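PDB 6W1W: motility-associated killing factor MakB from Vibrio cholerae serotype O1, which probably serves as one component of a three-part cytotoxin whose proteins structurally resemble alpha-pore-forming toxins. Local coordinates for residues L36-V41 and S53-L58; T78-Y83 and K324-F329; T85-C90 and K317-S322. One frame throughout, in Å; residues are numbered along the deposited sequence.

How the interactions relate
The three contacts sit towards two ends of an elongated, mainly helical chain. Interaction 1 lies on the opposite side of the chain's centre from the other two; its centre is about 42 Å from that of interaction 2 and about 52 Å from that of interaction 3. It comes first in sequence, joining the chain after helix 9-35 to helix 46-66. Interactions 2 and 3 are successive levels of one antiparallel pairing between helix 69-90 and helix 316-333, their centres about 10 Å apart, with interaction 3 nested inside the loop closed by interaction 2. That pairing brings a late helix back onto an early one across more than 220 residues, while interaction 1 is local.

Interaction 1: L36-V41 and S53-L58; sequences LFIGHV and SRTEIL
Ile-38 and Thr-55 meet methyl to methyl, CD1 of the isoleucine lying 3.8 Å from CG2 of the threonine, with the two side chains crossing at a slant. Ile-38 reaches out through its ethyl branch: CG1 stands beside the backbone N (chi1 -64°), and with CD1 anti to CA (chi2 -169°) the extended branch puts its terminal methyl at the threonine. Thr-55 presents its methyl in return, while its hydroxyl goes to its own helix, where OG1 is hydrogen-bonded to Arg-52 O. One side chain therefore shows an apolar arm to the loop and keeps its polar arm for the preceding turn.

Leu-36 comes to the same methyl from another direction, more loosely, with CD2 4.5 Å from Thr-55 CG2. Further along the helix, Leu-58 CD2 stays 4.8 Å from Leu-36 CD1, at the margin of the patch. No hydrogen bond crosses between 36-41 and 53-58, and the nearest CA atoms, those of Leu-36 and Thr-55, are 7.9 Å apart. This is a small apolar contact, burying 119 Å² in all, in which Leu-36 and Ile-38 point toward the helix and Phe-37 between them points away.

The loop lies between two elements. On one side, Phe-37 and Gly-39 make backbone hydrogen bonds with Ser-213 and Phe-211 of strand 209-220; on the other, helix 46-66 is itself backed by helix 100-151, with Thr-55 on Leu-142 and Leu-58 on Ala-138. Leu-266 of helix 251-270 touches both Leu-36 and Leu-58.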
ATOM      1  N   LEU A  36     -10.895  -9.338  -8.234  1.00 94.62           N
ATOM      2  CA  LEU A  36     -10.922 -10.796  -8.176  1.00 86.64           C
ATOM      3  C   LEU A  36     -12.225 -11.346  -8.743  1.00 87.26           C
ATOM      4  O   LEU A  36     -13.317 -10.944  -8.336  1.00116.03           O
ATOM      5  CB  LEU A  36     -10.731 -11.268  -6.734  1.00 86.18           C
ATOM      6  CG  LEU A  36      -9.977 -12.588  -6.545  1.00 89.52           C
ATOM      7  CD1 LEU A  36      -9.554 -12.778  -5.098  1.00 86.42           C
ATOM      8  CD2 LEU A  36     -10.798 -13.770  -7.006  1.00 99.41           C
ATOM      9  N   PHE A  37     -12.096 -12.270  -9.693  1.00 94.47           N
ATOM     10  CA  PHE A  37     -13.213 -12.943 -10.337  1.00 96.92           C
ATOM     11  C   PHE A  37     -12.977 -14.445 -10.268  1.00102.45           C
ATOM     12  O   PHE A  37     -11.850 -14.906 -10.463  1.00115.48           O
ATOM     13  CB  PHE A  37     -13.360 -12.490 -11.799  1.00 92.07           C
ATOM     14  CG  PHE A  37     -14.469 -13.179 -12.550  1.00103.85           C
ATOM     15  CD1 PHE A  37     -14.274 -14.422 -13.128  1.00104.64           C
ATOM     16  CD2 PHE A  37     -15.703 -12.567 -12.703  1.00130.30           C
ATOM     17  CE1 PHE A  37     -15.292 -15.046 -13.821  1.00115.69           C
ATOM     18  CE2 PHE A  37     -16.726 -13.188 -13.400  1.00134.42           C
ATOM     19  CZ  PHE A  37     -16.519 -14.427 -13.959  1.00127.25           C
ATOM     20  N   ILE A  38     -14.034 -15.207  -9.989  1.00 91.44           N
ATOM     21  CA  ILE A  38     -13.945 -16.664  -9.920  1.00101.72           C
ATOM     22  C   ILE A  38     -15.163 -17.249 -10.623  1.00111.03           C
ATOM     23  O   ILE A  38     -16.291 -17.109 -10.134  1.00117.05           O
ATOM     24  CB  ILE A  38     -13.856 -17.187  -8.479  1.00 91.73           C
ATOM     25  CG1 ILE A  38     -12.571 -16.694  -7.813  1.00 90.13           C
ATOM     26  CG2 ILE A  38     -13.910 -18.706  -8.472  1.00 96.11           C
ATOM     27  CD1 ILE A  38     -12.248 -17.356  -6.501  1.00 90.34           C
ATOM     28  N   GLY A  39     -14.938 -17.903 -11.763  1.00115.75           N
ATOM     29  CA  GLY A  39     -15.988 -18.560 -12.512  1.00110.04           C
ATOM     30  C   GLY A  39     -16.152 -20.011 -12.108  1.00121.24           C
ATOM     31  O   GLY A  39     -15.739 -20.435 -11.025  1.00129.69           O
ATOM     32  N   HIS A  40     -16.757 -20.787 -13.005  1.00119.52           N
ATOM     33  CA  HIS A  40     -17.129 -22.165 -12.722  1.00129.74           C
ATOM     34  C   HIS A  40     -16.290 -23.135 -13.545  1.00135.30           C
ATOM     35  O   HIS A  40     -15.787 -22.796 -14.623  1.00141.85           O
ATOM     36  CB  HIS A  40     -18.614 -22.390 -13.010  1.00143.96           C
ATOM     37  CG  HIS A  40     -19.512 -21.375 -12.375  1.00148.52           C
ATOM     38  ND1 HIS A  40     -19.954 -20.251 -13.040  1.00147.06           N
ATOM     39  CD2 HIS A  40     -20.038 -21.305 -11.130  1.00144.73           C
ATOM     40  CE1 HIS A  40     -20.720 -19.538 -12.235  1.00143.17           C
ATOM     41  NE2 HIS A  40     -20.786 -20.155 -11.069  1.00144.68           N
ATOM     42  N   VAL A  41     -16.144 -24.350 -13.018  1.00135.38           N
ATOM     43  CA  VAL A  41     -15.468 -25.437 -13.715  1.00140.55           C
ATOM     44  C   VAL A  41     -16.511 -26.405 -14.255  1.00161.75           C
ATOM     45  O   VAL A  41     -17.698 -26.073 -14.350  1.00169.06           O
ATOM     46  CB  VAL A  41     -14.461 -26.157 -12.800  1.00125.83           C
ATOM     47  CG1 VAL A  41     -13.463 -25.168 -12.246  1.00119.12           C
ATOM     48  CG2 VAL A  41     -15.179 -26.885 -11.670  1.00121.18           C
ATOM     49  N   SER A  53     -18.259 -17.833  -2.688  1.00113.09           N
ATOM     50  CA  SER A  53     -18.956 -17.095  -1.642  1.00104.36           C
ATOM     51  C   SER A  53     -17.980 -16.347  -0.748  1.00117.86           C
ATOM     52  O   SER A  53     -18.180 -15.164  -0.457  1.00135.34           O
ATOM     53  CB  SER A  53     -19.816 -18.047  -0.815  1.00106.96           C
ATOM     54  OG  SER A  53     -20.845 -18.603  -1.611  1.00127.02           O
ATOM     55  N   ARG A  54     -16.911 -17.014  -0.308  1.00 97.49           N
ATOM     56  CA  ARG A  54     -16.011 -16.392   0.655  1.00 96.43           C
ATOM     57  C   ARG A  54     -15.184 -15.265   0.048  1.00112.13           C
ATOM     58  O   ARG A  54     -14.678 -14.420   0.795  1.00114.53           O
ATOM     59  CB  ARG A  54     -15.111 -17.451   1.284  1.00 97.32           C
ATOM     60  CG  ARG A  54     -15.890 -18.647   1.787  1.00112.94           C
ATOM     61  CD  ARG A  54     -15.236 -19.332   2.967  1.00115.89           C
ATOM     62  NE  ARG A  54     -15.964 -20.547   3.319  1.00123.71           N
ATOM     63  CZ  ARG A  54     -15.741 -21.267   4.412  1.00127.03           C
ATOM     64  NH1 ARG A  54     -14.809 -20.898   5.277  1.00121.70           N
ATOM     65  NH2 ARG A  54     -16.458 -22.360   4.641  1.00125.41           N
ATOM     66  N   THR A  55     -15.034 -15.224  -1.280  1.00116.50           N
ATOM     67  CA  THR A  55     -14.438 -14.046  -1.907  1.00115.05           C
ATOM     68  C   THR A  55     -15.422 -12.889  -1.950  1.00106.06           C
ATOM     69  O   THR A  55     -15.010 -11.723  -1.944  1.00 92.83           O
ATOM     70  CB  THR A  55     -13.961 -14.350  -3.331  1.00102.00           C
ATOM     71  OG1 THR A  55     -15.043 -14.899  -4.092  1.00113.25           O
ATOM     72  CG2 THR A  55     -12.804 -15.326  -3.318  1.00 91.41           C
ATOM     73  N   GLU A  56     -16.721 -13.194  -2.001  1.00107.11           N
ATOM     74  CA  GLU A  56     -17.721 -12.137  -1.944  1.00111.20           C
ATOM     75  C   GLU A  56     -17.705 -11.440  -0.590  1.00100.35           C
ATOM     76  O   GLU A  56     -17.990 -10.239  -0.512  1.00 92.88           O
ATOM     77  CB  GLU A  56     -19.108 -12.704  -2.248  1.00115.82           C
ATOM     78  CG  GLU A  56     -19.954 -11.836  -3.176  1.00130.13           C
ATOM     79  CD  GLU A  56     -19.402 -11.769  -4.591  1.00135.81           C
ATOM     80  OE1 GLU A  56     -18.429 -11.020  -4.823  1.00135.15           O
ATOM     81  OE2 GLU A  56     -19.935 -12.474  -5.474  1.00138.91           O
ATOM     82  N   ILE A  57     -17.353 -12.155   0.476  1.00 94.03           N
ATOM     83  CA  ILE A  57     -17.275 -11.501   1.777  1.00117.94           C
ATOM     84  C   ILE A  57     -15.895 -10.889   2.004  1.00102.63           C
ATOM     85  O   ILE A  57     -15.774  -9.902   2.735  1.00120.25           O
ATOM     86  CB  ILE A  57     -17.664 -12.455   2.926  1.00118.92           C
ATOM     87  CG1 ILE A  57     -16.538 -13.435   3.238  1.00104.09           C
ATOM     88  CG2 ILE A  57     -18.975 -13.193   2.607  1.00114.80           C
ATOM     89  CD1 ILE A  57     -16.838 -14.325   4.415  1.00104.71           C
ATOM     90  N   LEU A  58     -14.850 -11.443   1.380  1.00107.90           N
ATOM     91  CA  LEU A  58     -13.541 -10.795   1.424  1.00114.86           C
ATOM     92  C   LEU A  58     -13.600  -9.413   0.792  1.00108.69           C
ATOM     93  O   LEU A  58     -13.037  -8.449   1.327  1.00 97.96           O
ATOM     94  CB  LEU A  58     -12.493 -11.650   0.715  1.00111.21           C
ATOM     95  CG  LEU A  58     -11.140 -10.964   0.481  1.00 99.37           C
ATOM     96  CD1 LEU A  58     -10.384 -10.779   1.789  1.00100.49           C
ATOM     97  CD2 LEU A  58     -10.297 -11.729  -0.524  1.00 89.34           C
TER

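Interaction 2: T78-Y83 and K324-F329; sequences TSFINY and KTISEF
Ser-327 and Ile-81 form the tight part of this contact. The serine hydroxyl lies against the isoleucine's backbone and the root of its side chain, with OG 3.6 Å from Ile-81 CA and 3.8 Å from Ile-81 CG1. The CA atoms of these two residues are just 5.0 Å apart, a spacing that the small serine side chain permits. Its OG is anti to the backbone N (chi1 -173°), which turns the hydroxyl toward the backbone of helix 78-83 at Ile-81. Although Phe-80 O is 4.2 Å from Ser-327 OG, no hydrogen bond joins the two helices here.

Beside this close point, Phe-80 and Ile-326 meet through carbon alone: ring atom CD2 is 3.9 Å from Ile-326 CG2, and the two side chains cross at an oblique angle. The methyl used is the short branch of the isoleucine, the one anti to its backbone N.

The two segments are an antiparallel helix pair, their N-to-C directions 144° apart and their axes approaching to 8.6 Å. They belong to the long helical bundle of this protein, an architecture in keeping with alpha-pore-forming toxins. Inside it Phe-80 is packed further by Trp-287 of helix 276-302, whose ring meets the phenyl ring, and by Trp-323. Helix 9-35 also packs on 324-329, through Ala-12 on Ile-326 and Leu-13 on Phe-329.

The outer faces of the two helices are the solvent side: Thr-78 and Asn-82 are exposed on one, Lys-324 and Glu-328 on the other. The last two are one turn apart and pair as a salt bridge along their own helix, though the modelled separation is too short to be trusted, and neither touches 78-83.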
ATOM      1  N   THR A  78      -2.646  16.569   4.727  1.00120.79           N
ATOM      2  CA  THR A  78      -2.962  17.922   5.169  1.00130.74           C
ATOM      3  C   THR A  78      -2.399  18.236   6.552  1.00128.58           C
ATOM      4  O   THR A  78      -2.279  19.417   6.900  1.00132.57           O
ATOM      5  CB  THR A  78      -4.478  18.138   5.157  1.00142.14           C
ATOM      6  OG1 THR A  78      -4.764  19.540   5.213  1.00147.54           O
ATOM      7  CG2 THR A  78      -5.133  17.452   6.349  1.00147.85           C
ATOM      8  N   SER A  79      -2.039  17.220   7.342  1.00110.00           N
ATOM      9  CA  SER A  79      -1.519  17.489   8.680  1.00109.14           C
ATOM     10  C   SER A  79      -0.159  18.174   8.624  1.00132.26           C
ATOM     11  O   SER A  79       0.146  19.014   9.480  1.00134.03           O
ATOM     12  CB  SER A  79      -1.437  16.197   9.494  1.00 95.88           C
ATOM     13  OG  SER A  79      -0.413  15.342   9.021  1.00114.53           O
ATOM     14  N   PHE A  80       0.661  17.842   7.625  1.00135.02           N
ATOM     15  CA  PHE A  80       1.960  18.489   7.484  1.00114.88           C
ATOM     16  C   PHE A  80       1.866  19.794   6.704  1.00112.11           C
ATOM     17  O   PHE A  80       2.680  20.700   6.919  1.00104.03           O
ATOM     18  CB  PHE A  80       2.952  17.541   6.807  1.00104.52           C
ATOM     19  CG  PHE A  80       3.458  16.450   7.707  1.00108.25           C
ATOM     20  CD1 PHE A  80       2.770  15.253   7.825  1.00108.44           C
ATOM     21  CD2 PHE A  80       4.625  16.622   8.434  1.00112.25           C
ATOM     22  CE1 PHE A  80       3.235  14.247   8.655  1.00111.33           C
ATOM     23  CE2 PHE A  80       5.094  15.620   9.262  1.00110.07           C
ATOM     24  CZ  PHE A  80       4.398  14.431   9.372  1.00108.24           C
ATOM     25  N   ILE A  81       0.888  19.911   5.804  1.00107.64           N
ATOM     26  CA  ILE A  81       0.717  21.149   5.051  1.00121.63           C
ATOM     27  C   ILE A  81       0.133  22.241   5.938  1.00140.89           C
ATOM     28  O   ILE A  81       0.649  23.364   5.987  1.00148.75           O
ATOM     29  CB  ILE A  81      -0.157  20.901   3.809  1.00120.68           C
ATOM     30  CG1 ILE A  81       0.570  19.984   2.824  1.00132.97           C
ATOM     31  CG2 ILE A  81      -0.527  22.217   3.147  1.00107.47           C
ATOM     32  CD1 ILE A  81      -0.237  19.666   1.587  1.00133.22           C
ATOM     33  N   ASN A  82      -0.949  21.927   6.656  1.00142.57           N
ATOM     34  CA  ASN A  82      -1.565  22.915   7.535  1.00141.06           C
ATOM     35  C   ASN A  82      -0.629  23.323   8.666  1.00126.89           C
ATOM     36  O   ASN A  82      -0.635  24.488   9.086  1.00126.38           O
ATOM     37  CB  ASN A  82      -2.882  22.369   8.098  1.00146.48           C
ATOM     38  CG  ASN A  82      -3.517  23.301   9.124  1.00150.52           C
ATOM     39  OD1 ASN A  82      -4.011  24.377   8.782  1.00153.76           O
ATOM     40  ND2 ASN A  82      -3.523  22.880  10.387  1.00134.83           N
ATOM     41  N   TYR A  83       0.190  22.394   9.166  1.00100.63           N
ATOM     42  CA  TYR A  83       1.063  22.730  10.287  1.00 99.27           C
ATOM     43  C   TYR A  83       2.128  23.743   9.884  1.00113.77           C
ATOM     44  O   TYR A  83       2.462  24.641  10.665  1.00106.30           O
ATOM     45  CB  TYR A  83       1.717  21.477  10.863  1.00 93.59           C
ATOM     46  CG  TYR A  83       2.589  21.778  12.063  1.00 99.06           C
ATOM     47  CD1 TYR A  83       2.029  22.054  13.303  1.00108.78           C
ATOM     48  CD2 TYR A  83       3.970  21.808  11.953  1.00103.41           C
ATOM     49  CE1 TYR A  83       2.820  22.342  14.403  1.00109.54           C
ATOM     50  CE2 TYR A  83       4.770  22.094  13.047  1.00117.33           C
ATOM     51  CZ  TYR A  83       4.192  22.359  14.268  1.00119.41           C
ATOM     52  OH  TYR A  83       4.993  22.642  15.352  1.00112.65           O
ATOM     53  N   LYS A 324       8.863  24.355   5.300  1.00126.69           N
ATOM     54  CA  LYS A 324       8.492  24.602   3.912  1.00122.43           C
ATOM     55  C   LYS A 324       8.988  23.479   3.011  1.00119.71           C
ATOM     56  O   LYS A 324       8.299  23.088   2.061  1.00118.10           O
ATOM     57  CB  LYS A 324       9.041  25.953   3.450  1.00129.45           C
ATOM     58  CG  LYS A 324       8.463  26.443   2.127  1.00143.69           C
ATOM     59  CD  LYS A 324       6.945  26.544   2.189  1.00146.42           C
ATOM     60  CE  LYS A 324       6.365  27.142   0.913  1.00148.30           C
ATOM     61  NZ  LYS A 324       6.690  26.328  -0.291  1.00146.51           N
ATOM     62  N   THR A 325      10.174  22.938   3.305  1.00121.94           N
ATOM     63  CA  THR A 325      10.685  21.807   2.537  1.00121.79           C
ATOM     64  C   THR A 325       9.823  20.567   2.752  1.00117.56           C
ATOM     65  O   THR A 325       9.536  19.828   1.802  1.00119.94           O
ATOM     66  CB  THR A 325      12.145  21.530   2.917  1.00118.97           C
ATOM     67  OG1 THR A 325      12.939  22.708   2.706  1.00106.93           O
ATOM     68  CG2 THR A 325      12.713  20.397   2.078  1.00117.45           C
ATOM     69  N   ILE A 326       9.383  20.333   3.991  1.00122.75           N
ATOM     70  CA  ILE A 326       8.554  19.166   4.276  1.00112.48           C
ATOM     71  C   ILE A 326       7.158  19.346   3.691  1.00102.91           C
ATOM     72  O   ILE A 326       6.571  18.403   3.149  1.00112.46           O
ATOM     73  CB  ILE A 326       8.508  18.896   5.792  1.00103.47           C
ATOM     74  CG1 ILE A 326       9.916  18.616   6.318  1.00108.04           C
ATOM     75  CG2 ILE A 326       7.582  17.728   6.106  1.00 87.57           C
ATOM     76  CD1 ILE A 326       9.959  18.199   7.759  1.00104.31           C
ATOM     77  N   SER A 327       6.610  20.561   3.775  1.00100.65           N
ATOM     78  CA  SER A 327       5.295  20.808   3.194  1.00117.21           C
ATOM     79  C   SER A 327       5.328  20.642   1.681  1.00127.95           C
ATOM     80  O   SER A 327       4.365  20.153   1.079  1.00135.11           O
ATOM     81  CB  SER A 327       4.800  22.205   3.570  1.00124.41           C
ATOM     82  OG  SER A 327       3.462  22.404   3.140  1.00123.68           O
ATOM     83  N   GLU A 328       6.437  21.033   1.048  1.00125.91           N
ATOM     84  CA  GLU A 328       6.560  20.856  -0.395  1.00120.72           C
ATOM     85  C   GLU A 328       6.722  19.389  -0.774  1.00116.50           C
ATOM     86  O   GLU A 328       6.281  18.979  -1.854  1.00117.67           O
ATOM     87  CB  GLU A 328       7.729  21.685  -0.929  1.00120.58           C
ATOM     88  CG  GLU A 328       7.446  23.180  -0.996  1.00128.49           C
ATOM     89  CD  GLU A 328       8.676  23.996  -1.362  1.00142.71           C
ATOM     90  OE1 GLU A 328       9.669  23.408  -1.841  1.00143.01           O
ATOM     91  OE2 GLU A 328       8.649  25.230  -1.164  1.00146.54           O
ATOM     92  N   PHE A 329       7.349  18.585   0.091  1.00115.13           N
ATOM     93  CA  PHE A 329       7.455  17.157  -0.188  1.00113.29           C
ATOM     94  C   PHE A 329       6.099  16.472  -0.102  1.00112.04           C
ATOM     95  O   PHE A 329       5.826  15.529  -0.855  1.00115.67           O
ATOM     96  CB  PHE A 329       8.433  16.490   0.778  1.00108.72           C
ATOM     97  CG  PHE A 329       8.598  15.014   0.546  1.00117.92           C
ATOM     98  CD1 PHE A 329       9.486  14.545  -0.407  1.00123.95           C
ATOM     99  CD2 PHE A 329       7.866  14.093   1.276  1.00117.32           C
ATOM    100  CE1 PHE A 329       9.641  13.187  -0.628  1.00122.85           C
ATOM    101  CE2 PHE A 329       8.017  12.733   1.056  1.00117.85           C
ATOM    102  CZ  PHE A 329       8.907  12.280   0.104  1.00110.88           C
TER

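Interaction 3: T85-C90 and K317-S322; sequences TTFDAC and KIASAS
Phe-87 lays its ring against Ala-319 and Ser-320, and this apolar packing is the main part of the contact. The ring spans two successive residues of 317-322: CZ lies 4.1 Å from the methyl of Ala-319, and CD1 lies 4.0 Å from Ser-320 CB. The neighbouring ring atom CE1 is as close to the backbone, 4.0 Å from Ser-320 N. Both Ala-319 CB and that nitrogen approach the ring obliquely. With CG anti to the backbone N (chi1 -165°), the phenyl group is carried across to the opposite helix, where the small residues Ala-319 and Ser-320 admit it.

Polar groups are close neighbours without joining the helices. Asp-88 OD1 faces Ser-320, nearest to its CB, and OG of that serine is 3.6 Å from OD1, but no hydrogen bond forms. Ser-320 OG makes instead a weak bond to Lys-317 O, three residues back in its own helix. Ser-322 OG, by contrast, is bonded four residues back to Ile-318 O, at 3.1 Å.

Backbone geometry is that of a near-antiparallel helix pair, with directions 163° apart and axes 9.8 Å from each other at closest. Asp-88 and Ser-320 have the nearest CA atoms.

Around the contact, Phe-87 also meets the ring of Trp-323 and touches Leu-110 of helix 100-151. That helix is linked covalently to the same segment by the Cys-90 to Cys-106 disulfide, while the N-terminal loop brings Leu-5 onto Phe-87 and Ser-6 onto Ala-319.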
ATOM      1  N   THR A  85       1.661  25.966   7.681  1.00125.70           N
ATOM      2  CA  THR A  85       0.945  27.223   7.491  1.00133.55           C
ATOM      3  C   THR A  85       0.845  28.004   8.798  1.00137.66           C
ATOM      4  O   THR A  85       1.224  29.179   8.860  1.00142.92           O
ATOM      5  CB  THR A  85      -0.447  26.954   6.914  1.00135.91           C
ATOM      6  OG1 THR A  85      -0.322  26.208   5.697  1.00139.64           O
ATOM      7  CG2 THR A  85      -1.173  28.267   6.628  1.00126.01           C
ATOM      8  N   THR A  86       0.349  27.360   9.860  1.00131.27           N
ATOM      9  CA  THR A  86       0.246  28.039  11.148  1.00133.49           C
ATOM     10  C   THR A  86       1.610  28.263  11.789  1.00127.03           C
ATOM     11  O   THR A  86       1.725  29.096  12.694  1.00136.60           O
ATOM     12  CB  THR A  86      -0.655  27.251  12.108  1.00129.15           C
ATOM     13  OG1 THR A  86      -0.063  25.976  12.391  1.00125.59           O
ATOM     14  CG2 THR A  86      -2.040  27.044  11.502  1.00120.96           C
ATOM     15  N   PHE A  87       2.644  27.548  11.342  1.00109.46           N
ATOM     16  CA  PHE A  87       3.974  27.750  11.907  1.00109.71           C
ATOM     17  C   PHE A  87       4.590  29.053  11.412  1.00128.04           C
ATOM     18  O   PHE A  87       5.251  29.764  12.179  1.00115.68           O
ATOM     19  CB  PHE A  87       4.876  26.565  11.563  1.00 98.82           C
ATOM     20  CG  PHE A  87       6.138  26.496  12.383  1.00104.09           C
ATOM     21  CD1 PHE A  87       7.210  27.331  12.110  1.00115.56           C
ATOM     22  CD2 PHE A  87       6.258  25.575  13.410  1.00107.45           C
ATOM     23  CE1 PHE A  87       8.371  27.261  12.859  1.00125.15           C
ATOM     24  CE2 PHE A  87       7.418  25.498  14.160  1.00105.18           C
ATOM     25  CZ  PHE A  87       8.474  26.343  13.885  1.00118.77           C
ATOM     26  N   ASP A  88       4.389  29.381  10.130  1.00136.84           N
ATOM     27  CA  ASP A  88       4.891  30.637   9.582  1.00142.32           C
ATOM     28  C   ASP A  88       4.236  31.851  10.224  1.00155.61           C
ATOM     29  O   ASP A  88       4.847  32.925  10.255  1.00165.23           O
ATOM     30  CB  ASP A  88       4.686  30.674   8.068  1.00142.69           C
ATOM     31  CG  ASP A  88       5.907  30.203   7.308  1.00152.52           C
ATOM     32  OD1 ASP A  88       6.901  29.825   7.966  1.00144.43           O
ATOM     33  OD2 ASP A  88       5.875  30.222   6.058  1.00151.97           O
ATOM     34  N   ALA A  89       3.013  31.706  10.738  1.00158.89           N
ATOM     35  CA  ALA A  89       2.384  32.815  11.447  1.00150.22           C
ATOM     36  C   ALA A  89       3.175  33.204  12.689  1.00144.68           C
ATOM     37  O   ALA A  89       3.222  34.386  13.049  1.00137.94           O
ATOM     38  CB  ALA A  89       0.945  32.459  11.824  1.00137.86           C
ATOM     39  N   CYS A  90       3.817  32.234  13.342  1.00145.11           N
ATOM     40  CA  CYS A  90       4.556  32.492  14.572  1.00151.80           C
ATOM     41  C   CYS A  90       6.030  32.793  14.338  1.00153.20           C
ATOM     42  O   CYS A  90       6.730  33.143  15.293  1.00166.70           O
ATOM     43  CB  CYS A  90       4.431  31.306  15.530  1.00157.41           C
ATOM     44  SG  CYS A  90       2.738  30.988  16.067  1.00179.69           S
ATOM     45  N   LYS A 317      13.599  31.044  12.114  1.00133.06           N
ATOM     46  CA  LYS A 317      13.561  31.277  10.674  1.00117.63           C
ATOM     47  C   LYS A 317      14.132  30.092   9.905  1.00122.73           C
ATOM     48  O   LYS A 317      13.641  29.757   8.820  1.00110.18           O
ATOM     49  CB  LYS A 317      14.314  32.559  10.324  1.00122.20           C
ATOM     50  CG  LYS A 317      13.696  33.835  10.881  1.00124.39           C
ATOM     51  CD  LYS A 317      14.531  34.406  12.021  1.00144.01           C
ATOM     52  CE  LYS A 317      15.966  34.701  11.584  1.00158.18           C
ATOM     53  NZ  LYS A 317      16.064  35.798  10.577  1.00159.30           N
ATOM     54  N   ILE A 318      15.169  29.444  10.444  1.00130.31           N
ATOM     55  CA  ILE A 318      15.675  28.225   9.820  1.00130.78           C
ATOM     56  C   ILE A 318      14.757  27.045  10.098  1.00123.28           C
ATOM     57  O   ILE A 318      14.801  26.047   9.368  1.00132.13           O
ATOM     58  CB  ILE A 318      17.112  27.902  10.275  1.00134.87           C
ATOM     59  CG1 ILE A 318      17.114  26.913  11.446  1.00137.13           C
ATOM     60  CG2 ILE A 318      17.874  29.181  10.637  1.00128.82           C
ATOM     61  CD1 ILE A 318      18.497  26.411  11.815  1.00130.88           C
ATOM     62  N   ALA A 319      13.916  27.138  11.129  1.00123.96           N
ATOM     63  CA  ALA A 319      12.953  26.080  11.407  1.00120.16           C
ATOM     64  C   ALA A 319      11.780  26.124  10.435  1.00117.00           C
ATOM     65  O   ALA A 319      11.355  25.082   9.925  1.00115.81           O
ATOM     66  CB  ALA A 319      12.458  26.181  12.850  1.00124.55           C
ATOM     67  N   SER A 320      11.254  27.321  10.153  1.00117.69           N
ATOM     68  CA  SER A 320      10.140  27.433   9.216  1.00118.38           C
ATOM     69  C   SER A 320      10.568  27.103   7.793  1.00128.01           C
ATOM     70  O   SER A 320       9.773  26.559   7.017  1.00132.22           O
ATOM     71  CB  SER A 320       9.533  28.835   9.282  1.00119.10           C
ATOM     72  OG  SER A 320      10.381  29.788   8.668  1.00114.72           O
ATOM     73  N   ALA A 321      11.815  27.416   7.436  1.00140.56           N
ATOM     74  CA  ALA A 321      12.316  27.050   6.116  1.00130.51           C
ATOM     75  C   ALA A 321      12.393  25.540   5.948  1.00140.05           C
ATOM     76  O   ALA A 321      12.233  25.030   4.832  1.00157.66           O
ATOM     77  CB  ALA A 321      13.687  27.679   5.874  1.00119.22           C
ATOM     78  N   SER A 322      12.635  24.811   7.040  1.00128.80           N
ATOM     79  CA  SER A 322      12.629  23.354   6.985  1.00122.75           C
ATOM     80  C   SER A 322      11.213  22.797   6.900  1.00115.99           C
ATOM     81  O   SER A 322      10.998  21.754   6.274  1.00118.69           O
ATOM     82  CB  SER A 322      13.354  22.779   8.202  1.00119.50           C
ATOM     83  OG  SER A 322      14.703  23.204   8.238  1.00123.95           O
TER